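Local coordinates for uncharacterized protein Tm1382 (Thermotoga maritima, PDB 3E57) that is of unknown function but, as a putative Nudix hydrolase, probably cleaves a nucleoside diphosphate linked to another moiety, at residues B[16-26]-B[47-57]. Numbering follows the deposited sequence.
Sequences ERILVVKTEDF and FLDQYGFFRER
Strands 17-22 and 53-56 pair antiparallel, with I18-R55 and V20-F53 as hydrogen-bonded pairs and R17-E56 and L19-F54 as non-hydrogen-bonded ones; V20 N gives F53 O a bond of 2.8 Å almost in line with the carbonyl, whereas I18 N meets R55 O from above the carbonyl plane. On the face carrying V20 and R55, V20 CG2 sits over the F53 ring, 3.6 Å from its centroid in a CH-pi contact. A chi1 of 62° places F53 CG between its backbone N and carbonyl carbon, which brings the ring back across V20, while F53 CD1 lies over the centre of one face of the R55 guanidinium. With an alanine in place of F53, V20 CG2 would probably lose its aromatic cover and the R55 guanidinium the carbon over its face, leaving the bond to F54 O as its hold within the pair. The other face, covered by helix 115-130, has L19 CD1 over the F54 ring and L19 CB 3.6 Å from F54 CE1. R17 and R55 run side by side with NH1 atoms 3.5 Å apart; R55 NH1 bonds F54 O, and R17 NH2 has its salt-bridge partner in E109. At the outer end, R57 NH1 makes weak hydrogen bonds to E16 OE1 and OE2, both 3.4 Å, as part of a salt bridge, the carboxylate and guanidinium planes 77° apart. Past the last bridged pair, V21 CG1 approaches F47 CE2 at 3.7 Å, and D25 lies obliquely against Y51, its CG 3.3 Å from Y51 CD1. One water accepts from K22 N and donates to D25 OD2 and Y51 O, joining the start of helix 23-30 to the end of helix 41-51. Strand 17-22 lies between 53-56 and 66-77, so this antiparallel pair, joined through helix 23-30, strand 36-38 and helix 41-51, adds to the mixed sheet through 66-77, consistent with the alpha/beta Nudix fold.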
ATOM      1  N   GLU B  16     -10.426 -11.180 -27.657  1.00 45.33           N
ATOM      2  CA  GLU B  16     -10.719 -10.339 -26.464  1.00 44.95           C
ATOM      3  C   GLU B  16      -9.774  -9.130 -26.387  1.00 44.44           C
ATOM      4  O   GLU B  16      -8.646  -9.242 -25.898  1.00 44.86           O
ATOM      5  CB  GLU B  16     -10.613 -11.191 -25.192  1.00 45.22           C
ATOM      6  CG  GLU B  16     -10.970 -10.458 -23.893  1.00 45.82           C
ATOM      7  CD  GLU B  16     -10.790 -11.313 -22.648  1.00 46.63           C
ATOM      8  OE1 GLU B  16     -10.309 -12.460 -22.770  1.00 49.35           O
ATOM      9  OE2 GLU B  16     -11.123 -10.832 -21.540  1.00 50.04           O
ATOM     10  N   ARG B  17     -10.236  -7.980 -26.878  1.00 43.52           N
ATOM     11  CA  ARG B  17      -9.515  -6.716 -26.700  1.00 42.82           C
ATOM     12  C   ARG B  17     -10.002  -6.059 -25.413  1.00 41.87           C
ATOM     13  O   ARG B  17     -11.210  -5.919 -25.206  1.00 41.67           O
ATOM     14  CB  ARG B  17      -9.741  -5.770 -27.879  1.00 43.02           C
ATOM     15  CG  ARG B  17      -9.148  -6.270 -29.201  1.00 44.01           C
ATOM     16  CD  ARG B  17      -8.223  -5.231 -29.830  1.00 45.14           C
ATOM     17  NE  ARG B  17      -8.920  -3.985 -30.143  1.00 45.54           N
ATOM     18  CZ  ARG B  17      -8.317  -2.816 -30.357  1.00 46.23           C
ATOM     19  NH1 ARG B  17      -6.992  -2.708 -30.312  1.00 47.10           N
ATOM     20  NH2 ARG B  17      -9.044  -1.740 -30.627  1.00 46.05           N
ATOM     21  N   ILE B  18      -9.068  -5.634 -24.568  1.00 40.96           N
ATOM     22  CA  ILE B  18      -9.413  -5.188 -23.211  1.00 40.15           C
ATOM     23  C   ILE B  18      -8.883  -3.799 -22.852  1.00 39.51           C
ATOM     24  O   ILE B  18      -7.926  -3.321 -23.454  1.00 39.59           O
ATOM     25  CB  ILE B  18      -8.991  -6.231 -22.137  1.00 40.03           C
ATOM     26  CG1 ILE B  18      -7.526  -6.673 -22.288  1.00 39.78           C
ATOM     27  CG2 ILE B  18      -9.895  -7.447 -22.209  1.00 39.72           C
ATOM     28  CD1 ILE B  18      -6.510  -5.702 -21.765  1.00 40.07           C
ATOM     29  N   LEU B  19      -9.525  -3.160 -21.869  1.00 38.52           N
ATOM     30  CA  LEU B  19      -9.212  -1.782 -21.488  1.00 37.96           C
ATOM     31  C   LEU B  19      -7.859  -1.687 -20.787  1.00 37.37           C
ATOM     32  O   LEU B  19      -7.580  -2.415 -19.821  1.00 36.97           O
ATOM     33  CB  LEU B  19     -10.307  -1.197 -20.579  1.00 37.91           C
ATOM     34  CG  LEU B  19     -10.182   0.266 -20.122  1.00 37.96           C
ATOM     35  CD1 LEU B  19     -10.235   1.222 -21.310  1.00 36.73           C
ATOM     36  CD2 LEU B  19     -11.270   0.611 -19.116  1.00 37.36           C
ATOM     37  N   VAL B  20      -7.036  -0.764 -21.279  1.00 36.93           N
ATOM     38  CA  VAL B  20      -5.720  -0.503 -20.718  1.00 36.61           C
ATOM     39  C   VAL B  20      -5.464   0.997 -20.649  1.00 36.31           C
ATOM     40  O   VAL B  20      -6.169   1.778 -21.274  1.00 35.70           O
ATOM     41  CB  VAL B  20      -4.615  -1.183 -21.557  1.00 36.54           C
ATOM     42  CG1 VAL B  20      -4.780  -2.688 -21.524  1.00 36.00           C
ATOM     43  CG2 VAL B  20      -4.626  -0.675 -23.020  1.00 36.82           C
ATOM     44  N   VAL B  21      -4.471   1.387 -19.853  1.00 36.07           N
ATOM     45  CA  VAL B  21      -3.911   2.734 -19.895  1.00 36.42           C
ATOM     46  C   VAL B  21      -2.395   2.623 -19.946  1.00 36.65           C
ATOM     47  O   VAL B  21      -1.834   1.622 -19.521  1.00 36.37           O
ATOM     48  CB  VAL B  21      -4.313   3.589 -18.675  1.00 35.98           C
ATOM     49  CG1 VAL B  21      -5.802   3.848 -18.669  1.00 35.12           C
ATOM     50  CG2 VAL B  21      -3.871   2.921 -17.372  1.00 36.38           C
ATOM     51  N   LYS B  22      -1.738   3.637 -20.502  1.00 37.77           N
ATOM     52  CA  LYS B  22      -0.279   3.701 -20.478  1.00 38.28           C
ATOM     53  C   LYS B  22       0.143   3.964 -19.042  1.00 38.32           C
ATOM     54  O   LYS B  22      -0.469   4.776 -18.353  1.00 38.14           O
ATOM     55  CB  LYS B  22       0.257   4.807 -21.402  1.00 38.69           C
ATOM     56  CG  LYS B  22       0.028   4.551 -22.890  1.00 39.97           C
ATOM     57  CD  LYS B  22       0.948   5.404 -23.795  1.00 40.13           C
ATOM     58  CE  LYS B  22       0.738   6.916 -23.619  1.00 42.16           C
ATOM     59  NZ  LYS B  22       1.441   7.723 -24.692  1.00 42.81           N
ATOM     60  N   THR B  23       1.177   3.264 -18.591  1.00 38.41           N
ATOM     61  CA  THR B  23       1.700   3.458 -17.253  1.00 38.44           C
ATOM     62  C   THR B  23       2.149   4.905 -17.056  1.00 38.41           C
ATOM     63  O   THR B  23       1.897   5.492 -16.004  1.00 38.16           O
ATOM     64  CB  THR B  23       2.852   2.479 -16.960  1.00 38.67           C
ATOM     65  OG1 THR B  23       2.398   1.135 -17.165  1.00 39.39           O
ATOM     66  CG2 THR B  23       3.331   2.624 -15.532  1.00 38.55           C
ATOM     67  N   GLU B  24       2.774   5.501 -18.072  1.00 38.22           N
ATOM     68  CA  GLU B  24       3.206   6.900 -17.966  1.00 38.23           C
ATOM     69  C   GLU B  24       2.027   7.852 -17.724  1.00 37.61           C
ATOM     70  O   GLU B  24       2.146   8.783 -16.925  1.00 37.84           O
ATOM     71  CB  GLU B  24       4.041   7.344 -19.182  1.00 38.59           C
ATOM     72  CG  GLU B  24       3.329   7.320 -20.528  1.00 39.97           C
ATOM     73  CD  GLU B  24       4.240   7.768 -21.676  1.00 40.58           C
ATOM     74  OE1 GLU B  24       4.635   8.958 -21.695  1.00 43.65           O
ATOM     75  OE2 GLU B  24       4.553   6.931 -22.556  1.00 43.80           O
ATOM     76  N   ASP B  25       0.894   7.606 -18.382  1.00 36.71           N
ATOM     77  CA  ASP B  25      -0.327   8.405 -18.157  1.00 36.30           C
ATOM     78  C   ASP B  25      -0.889   8.189 -16.732  1.00 35.51           C
ATOM     79  O   ASP B  25      -1.310   9.137 -16.069  1.00 34.98           O
ATOM     80  CB  ASP B  25      -1.406   8.042 -19.177  1.00 36.04           C
ATOM     81  CG  ASP B  25      -1.055   8.461 -20.614  1.00 36.77           C
ATOM     82  OD1 ASP B  25      -0.340   9.465 -20.826  1.00 36.93           O
ATOM     83  OD2 ASP B  25      -1.530   7.771 -21.535  1.00 36.33           O
ATOM     84  N   PHE B  26      -0.908   6.934 -16.287  1.00 35.15           N
ATOM     85  CA  PHE B  26      -1.339   6.595 -14.916  1.00 35.02           C
ATOM     86  C   PHE B  26      -0.493   7.319 -13.868  1.00 34.97           C
ATOM     87  O   PHE B  26      -1.023   8.038 -13.018  1.00 34.74           O
ATOM     88  CB  PHE B  26      -1.303   5.072 -14.699  1.00 34.55           C
ATOM     89  CG  PHE B  26      -1.413   4.655 -13.256  1.00 34.75           C
ATOM     90  CD1 PHE B  26      -2.615   4.765 -12.573  1.00 34.35           C
ATOM     91  CD2 PHE B  26      -0.313   4.143 -12.583  1.00 35.27           C
ATOM     92  CE1 PHE B  26      -2.714   4.384 -11.231  1.00 34.98           C
ATOM     93  CE2 PHE B  26      -0.411   3.765 -11.234  1.00 34.27           C
ATOM     94  CZ  PHE B  26      -1.607   3.885 -10.573  1.00 33.36           C
ATOM     95  N   PHE B  47     -10.395  10.109 -16.178  1.00 32.11           N
ATOM     96  CA  PHE B  47      -9.073   9.581 -16.528  1.00 32.25           C
ATOM     97  C   PHE B  47      -9.167   8.471 -17.568  1.00 32.32           C
ATOM     98  O   PHE B  47      -8.382   8.435 -18.521  1.00 32.97           O
ATOM     99  CB  PHE B  47      -8.346   9.091 -15.265  1.00 31.82           C
ATOM    100  CG  PHE B  47      -7.170   8.215 -15.545  1.00 31.55           C
ATOM    101  CD1 PHE B  47      -5.937   8.768 -15.857  1.00 31.06           C
ATOM    102  CD2 PHE B  47      -7.279   6.833 -15.461  1.00 30.83           C
ATOM    103  CE1 PHE B  47      -4.834   7.959 -16.115  1.00 31.64           C
ATOM    104  CE2 PHE B  47      -6.184   6.026 -15.721  1.00 30.89           C
ATOM    105  CZ  PHE B  47      -4.958   6.590 -16.043  1.00 30.50           C
ATOM    106  N   LEU B  48     -10.138   7.575 -17.402  1.00 32.65           N
ATOM    107  CA  LEU B  48     -10.357   6.496 -18.364  1.00 32.95           C
ATOM    108  C   LEU B  48     -10.776   7.031 -19.733  1.00 33.33           C
ATOM    109  O   LEU B  48     -10.275   6.586 -20.750  1.00 32.78           O
ATOM    110  CB  LEU B  48     -11.426   5.515 -17.864  1.00 32.62           C
ATOM    111  CG  LEU B  48     -11.093   4.664 -16.643  1.00 31.90           C
ATOM    112  CD1 LEU B  48     -12.260   3.718 -16.350  1.00 30.64           C
ATOM    113  CD2 LEU B  48      -9.780   3.913 -16.876  1.00 29.64           C
ATOM    114  N   ASP B  49     -11.705   7.974 -19.754  1.00 34.47           N
ATOM    115  CA  ASP B  49     -12.154   8.544 -21.025  1.00 35.19           C
ATOM    116  C   ASP B  49     -11.031   9.282 -21.738  1.00 35.72           C
ATOM    117  O   ASP B  49     -10.959   9.257 -22.965  1.00 36.10           O
ATOM    118  CB  ASP B  49     -13.354   9.465 -20.817  1.00 35.60           C
ATOM    119  CG  ASP B  49     -14.678   8.719 -20.859  1.00 36.77           C
ATOM    120  OD1 ASP B  49     -14.738   7.620 -21.470  1.00 36.25           O
ATOM    121  OD2 ASP B  49     -15.661   9.247 -20.279  1.00 38.18           O
ATOM    122  N   GLN B  50     -10.156   9.921 -20.968  1.00 36.00           N
ATOM    123  CA  GLN B  50      -9.047  10.696 -21.512  1.00 36.21           C
ATOM    124  C   GLN B  50      -7.839   9.844 -21.941  1.00 36.60           C
ATOM    125  O   GLN B  50      -7.167  10.160 -22.924  1.00 36.57           O
ATOM    126  CB  GLN B  50      -8.625  11.743 -20.496  1.00 36.15           C
ATOM    127  CG  GLN B  50      -7.606  12.732 -21.001  1.00 36.37           C
ATOM    128  CD  GLN B  50      -7.336  13.841 -20.023  1.00 36.54           C
ATOM    129  OE1 GLN B  50      -7.591  13.710 -18.821  1.00 36.96           O
ATOM    130  NE2 GLN B  50      -6.808  14.949 -20.527  1.00 38.02           N
ATOM    131  N   TYR B  51      -7.555   8.766 -21.215  1.00 36.82           N
ATOM    132  CA  TYR B  51      -6.348   7.975 -21.473  1.00 37.10           C
ATOM    133  C   TYR B  51      -6.590   6.508 -21.824  1.00 37.02           C
ATOM    134  O   TYR B  51      -5.681   5.834 -22.298  1.00 36.49           O
ATOM    135  CB  TYR B  51      -5.425   8.053 -20.258  1.00 37.44           C
ATOM    136  CG  TYR B  51      -4.936   9.444 -19.961  1.00 37.83           C
ATOM    137  CD1 TYR B  51      -3.965  10.045 -20.751  1.00 38.09           C
ATOM    138  CD2 TYR B  51      -5.435  10.156 -18.877  1.00 38.26           C
ATOM    139  CE1 TYR B  51      -3.509  11.320 -20.471  1.00 38.12           C
ATOM    140  CE2 TYR B  51      -4.987  11.429 -18.590  1.00 38.12           C
ATOM    141  CZ  TYR B  51      -4.025  12.005 -19.392  1.00 38.48           C
ATOM    142  OH  TYR B  51      -3.584  13.271 -19.106  1.00 39.10           O
ATOM    143  N   GLY B  52      -7.801   6.015 -21.587  1.00 37.33           N
ATOM    144  CA  GLY B  52      -8.109   4.611 -21.809  1.00 37.97           C
ATOM    145  C   GLY B  52      -8.166   4.254 -23.282  1.00 38.59           C
ATOM    146  O   GLY B  52      -8.583   5.068 -24.108  1.00 37.60           O
ATOM    147  N   PHE B  53      -7.720   3.041 -23.600  1.00 39.32           N
ATOM    148  CA  PHE B  53      -7.869   2.468 -24.938  1.00 40.41           C
ATOM    149  C   PHE B  53      -7.875   0.947 -24.819  1.00 41.26           C
ATOM    150  O   PHE B  53      -7.586   0.407 -23.747  1.00 40.65           O
ATOM    151  CB  PHE B  53      -6.766   2.964 -25.888  1.00 40.21           C
ATOM    152  CG  PHE B  53      -5.363   2.581 -25.476  1.00 40.20           C
ATOM    153  CD1 PHE B  53      -4.677   1.574 -26.145  1.00 39.69           C
ATOM    154  CD2 PHE B  53      -4.722   3.245 -24.439  1.00 40.34           C
ATOM    155  CE1 PHE B  53      -3.386   1.224 -25.777  1.00 39.76           C
ATOM    156  CE2 PHE B  53      -3.428   2.902 -24.067  1.00 40.24           C
ATOM    157  CZ  PHE B  53      -2.759   1.888 -24.737  1.00 40.38           C
ATOM    158  N   PHE B  54      -8.224   0.255 -25.902  1.00 42.39           N
ATOM    159  CA  PHE B  54      -8.325  -1.205 -25.869  1.00 43.63           C
ATOM    160  C   PHE B  54      -7.220  -1.885 -26.669  1.00 44.83           C
ATOM    161  O   PHE B  54      -6.773  -1.364 -27.688  1.00 44.84           O
ATOM    162  CB  PHE B  54      -9.700  -1.660 -26.345  1.00 43.55           C
ATOM    163  CG  PHE B  54     -10.819  -1.173 -25.480  1.00 43.32           C
ATOM    164  CD1 PHE B  54     -11.263  -1.929 -24.404  1.00 43.32           C
ATOM    165  CD2 PHE B  54     -11.418   0.051 -25.726  1.00 43.34           C
ATOM    166  CE1 PHE B  54     -12.296  -1.473 -23.591  1.00 43.21           C
ATOM    167  CE2 PHE B  54     -12.451   0.517 -24.917  1.00 43.47           C
ATOM    168  CZ  PHE B  54     -12.891  -0.251 -23.849  1.00 43.15           C
ATOM    169  N   ARG B  55      -6.784  -3.044 -26.178  1.00 46.47           N
ATOM    170  CA  ARG B  55      -5.704  -3.824 -26.784  1.00 47.79           C
ATOM    171  C   ARG B  55      -5.899  -5.308 -26.496  1.00 48.91           C
ATOM    172  O   ARG B  55      -6.517  -5.676 -25.498  1.00 48.83           O
ATOM    173  CB  ARG B  55      -4.338  -3.387 -26.235  1.00 48.25           C
ATOM    174  CG  ARG B  55      -3.813  -2.053 -26.777  1.00 49.03           C
ATOM    175  CD  ARG B  55      -3.505  -2.107 -28.280  1.00 50.43           C
ATOM    176  NE  ARG B  55      -2.935  -0.848 -28.778  1.00 50.66           N
ATOM    177  CZ  ARG B  55      -3.617   0.139 -29.369  1.00 51.32           C
ATOM    178  NH1 ARG B  55      -4.931   0.054 -29.563  1.00 51.63           N
ATOM    179  NH2 ARG B  55      -2.975   1.230 -29.774  1.00 51.09           N
ATOM    180  N   GLU B  56      -5.361  -6.148 -27.376  1.00 50.17           N
ATOM    181  CA  GLU B  56      -5.400  -7.601 -27.207  1.00 51.06           C
ATOM    182  C   GLU B  56      -4.828  -8.008 -25.852  1.00 51.97           C
ATOM    183  O   GLU B  56      -3.768  -7.530 -25.460  1.00 51.91           O
ATOM    184  CB  GLU B  56      -4.604  -8.276 -28.335  1.00 51.16           C
ATOM    185  CG  GLU B  56      -4.436  -9.790 -28.206  1.00 51.09           C
ATOM    186  CD  GLU B  56      -5.748 -10.552 -28.250  1.00 52.42           C
ATOM    187  OE1 GLU B  56      -6.718 -10.056 -28.873  1.00 52.63           O
ATOM    188  OE2 GLU B  56      -5.795 -11.665 -27.676  1.00 52.95           O
ATOM    189  N   ARG B  57      -5.534  -8.904 -25.161  1.00 53.36           N
ATOM    190  CA  ARG B  57      -5.179  -9.325 -23.798  1.00 54.10           C
ATOM    191  C   ARG B  57      -3.819 -10.011 -23.734  1.00 54.89           C
ATOM    192  O   ARG B  57      -2.987  -9.669 -22.894  1.00 55.03           O
ATOM    193  CB  ARG B  57      -6.255 -10.262 -23.231  1.00 54.16           C
ATOM    194  CG  ARG B  57      -5.995 -10.744 -21.800  1.00 54.24           C
ATOM    195  CD  ARG B  57      -7.232 -11.409 -21.207  1.00 54.75           C
ATOM    196  NE  ARG B  57      -6.949 -12.102 -19.948  1.00 55.31           N
ATOM    197  CZ  ARG B  57      -7.865 -12.718 -19.194  1.00 55.93           C
ATOM    198  NH1 ARG B  57      -9.147 -12.739 -19.556  1.00 56.79           N
ATOM    199  NH2 ARG B  57      -7.501 -13.317 -18.065  1.00 56.76           N
TER
HETATM  200  O   HOH W   1      -3.265   5.849 -21.869  1.00 40.00           O